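Local coordinates for USG-1 protein homolog (Pseudomonas aeruginosa, PDB 2HJS) that is a probable aspartate-semialdehyde dehydrogenase, by family an NAD(P)-linked oxidoreductase, and forms a two-fold symmetric dimer in the crystal, at the interface of chains A and B. Residues are numbered along the deposited sequence; one frame, centred on the assembly and turned at random. Chains: chain A/B, USG-1 protein homolog.

The interface of chains A and B. Residues chain A 201, 211, 215, 234-236; chain B 249, 251, 298, 300, 310.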
loop_
_atom_site.group_PDB
_atom_site.type_symbol
_atom_site.label_atom_id
_atom_site.label_comp_id
_atom_site.label_asym_id
_atom_site.label_seq_id
_atom_site.Cartn_x
_atom_site.Cartn_y
_atom_site.Cartn_z
ATOM N N ALA A 201 -0.403 7.437 -6.159
ATOM C CA ALA A 201 0.600 7.756 -5.138
ATOM C C ALA A 201 0.085 8.636 -4.003
ATOM O O ALA A 201 0.660 8.638 -2.914
ATOM C CB ALA A 201 1.829 8.414 -5.805
ATOM N N HIS A 211 2.612 17.383 0.687
ATOM C CA HIS A 211 1.651 16.591 1.484
ATOM C C HIS A 211 0.224 16.793 1.005
ATOM O O HIS A 211 -0.161 17.896 0.643
ATOM C CB HIS A 211 1.778 16.941 2.987
ATOM C CG HIS A 211 3.199 16.923 3.458
ATOM N ND1 HIS A 211 3.928 15.758 3.548
ATOM C CD2 HIS A 211 4.049 17.925 3.776
ATOM C CE1 HIS A 211 5.166 16.040 3.910
ATOM N NE2 HIS A 211 5.273 17.351 4.041
ATOM N N GLU A 215 -3.366 13.542 4.418
ATOM C CA GLU A 215 -2.107 13.316 5.143
ATOM C C GLU A 215 -1.865 14.368 6.254
ATOM O O GLU A 215 -1.434 14.023 7.365
ATOM C CB GLU A 215 -0.945 13.310 4.154
ATOM C CG GLU A 215 -0.825 12.002 3.412
ATOM C CD GLU A 215 0.053 12.066 2.165
ATOM O OE1 GLU A 215 0.742 13.105 1.914
ATOM O OE2 GLU A 215 0.055 11.056 1.416
ATOM N N ASN A 234 5.167 9.602 10.271
ATOM C CA ASN A 234 5.316 9.758 8.829
ATOM C C ASN A 234 4.156 9.048 8.124
ATOM O O ASN A 234 3.930 7.861 8.362
ATOM C CB ASN A 234 6.694 9.240 8.387
ATOM C CG ASN A 234 6.958 9.446 6.912
ATOM O OD1 ASN A 234 6.419 8.723 6.067
ATOM N ND2 ASN A 234 7.843 10.395 6.591
ATOM N N VAL A 235 3.396 9.800 7.308
ATOM C CA VAL A 235 2.133 9.322 6.712
ATOM C C VAL A 235 2.167 9.398 5.204
ATOM O O VAL A 235 2.410 10.465 4.669
ATOM C CB VAL A 235 0.917 10.234 7.000
ATOM C CG1 VAL A 235 -0.398 9.454 6.784
ATOM C CG2 VAL A 235 0.970 10.829 8.328
ATOM N N THR A 236 1.840 8.287 4.547
ATOM C CA THR A 236 1.574 8.248 3.132
ATOM C C THR A 236 0.181 7.660 2.933
ATOM O O THR A 236 -0.114 6.563 3.424
ATOM C CB THR A 236 2.610 7.374 2.408
ATOM O OG1 THR A 236 3.919 7.847 2.754
ATOM C CG2 THR A 236 2.434 7.453 0.894
ATOM N N SER B 249 6.303 2.427 -1.578
ATOM C CA SER B 249 6.346 3.604 -0.732
ATOM C C SER B 249 7.500 3.448 0.255
ATOM O O SER B 249 7.532 2.533 1.070
ATOM C CB SER B 249 5.013 3.801 -0.014
ATOM O OG SER B 249 5.129 4.889 0.880
ATOM N N THR B 251 10.318 5.210 3.050
ATOM C CA THR B 251 10.699 6.277 3.993
ATOM C C THR B 251 12.139 6.065 4.422
ATOM O O THR B 251 12.493 4.995 4.926
ATOM C CB THR B 251 9.847 6.270 5.261
ATOM O OG1 THR B 251 8.479 6.158 4.893
ATOM C CG2 THR B 251 10.036 7.569 6.074
ATOM N N ARG B 298 6.943 12.016 -5.540
ATOM C CA ARG B 298 6.495 12.383 -4.199
ATOM C C ARG B 298 7.663 12.564 -3.246
ATOM O O ARG B 298 7.559 12.233 -2.070
ATOM C CB ARG B 298 5.452 11.387 -3.632
ATOM C CG ARG B 298 4.153 11.272 -4.427
ATOM C CD ARG B 298 2.985 10.981 -3.507
ATOM N NE ARG B 298 2.829 12.038 -2.505
ATOM C CZ ARG B 298 2.199 11.925 -1.346
ATOM N NH1 ARG B 298 1.596 10.786 -1.019
ATOM N NH2 ARG B 298 2.145 12.981 -0.520
ATOM N N ARG B 300 9.630 14.216 -0.712
ATOM C CA ARG B 300 9.254 15.227 0.286
ATOM C C ARG B 300 9.867 14.867 1.639
ATOM O O ARG B 300 10.269 13.719 1.850
ATOM C CB ARG B 300 7.722 15.294 0.422
ATOM C CG ARG B 300 7.115 13.967 0.902
ATOM C CD ARG B 300 5.621 13.905 0.652
ATOM N NE ARG B 300 4.962 12.810 1.379
ATOM C CZ ARG B 300 4.949 11.529 0.983
ATOM N NH1 ARG B 300 5.584 11.137 -0.122
ATOM N NH2 ARG B 300 4.307 10.622 1.704
ATOM N N ASN B 310 10.591 10.826 1.927
ATOM C CA ASN B 310 9.748 9.805 1.316
ATOM C C ASN B 310 9.987 9.759 -0.165
ATOM O O ASN B 310 10.286 10.784 -0.752
ATOM C CB ASN B 310 8.284 10.150 1.514
ATOM C CG ASN B 310 7.856 10.010 2.942
ATOM O OD1 ASN B 310 7.923 10.966 3.720
ATOM N ND2 ASN B 310 7.470 8.796 3.323
HETATM O O HOH W 1 2.817 13.367 3.731
#
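A:Ala201 CB rests 3.6 Å from the CD methylene of B:Arg298, and A:His211 CE1 lies 3.9 Å from B:Arg300 CD; nearby, the methyl CG2 of A:Thr236 meets the hydroxyl OG of B:Ser249. The patch belongs to the face between the two dimerisation domains, the interface expected of this family, and recurs with the chains exchanged. B:Arg300 leaves its strand (294-301) with CG between backbone N and carbonyl carbon (chi1 61°) and then runs extended, which lays its guanidinium between that of B:Arg298 on one face and B:Asn310 CB on the other, each offset toward the rim. Its NH1 bonds to B:Arg298 O, fixing the plane's rotation; NH2 makes a weak bond to A:Thr236 OG1. Bringing two like charges face over face is probably eased by A:Glu215, which meets B:Arg298 tip to tip, carboxylate and guanidinium 8° from coplanar. In this salt bridge B:Arg298 NH2 reaches A:Glu215 OE1 at 2.8 Å and NH1 reaches OE2 at 2.9 Å, both on syn lone pairs; NH1 also bonds A:Ala201 O. On another flank, A:Asn234 pairs its amide end to end with that of B:Asn310: A:Asn234 ND2 to B:Asn310 OD1 and OD1 to ND2 are each 2.9 Å, the planes 29° apart. Water 1 links A:Glu215 OE1, A:Val235 O and B:Arg300 NE, and sits in the ring plane of A:His211, 2.6 Å from ND1.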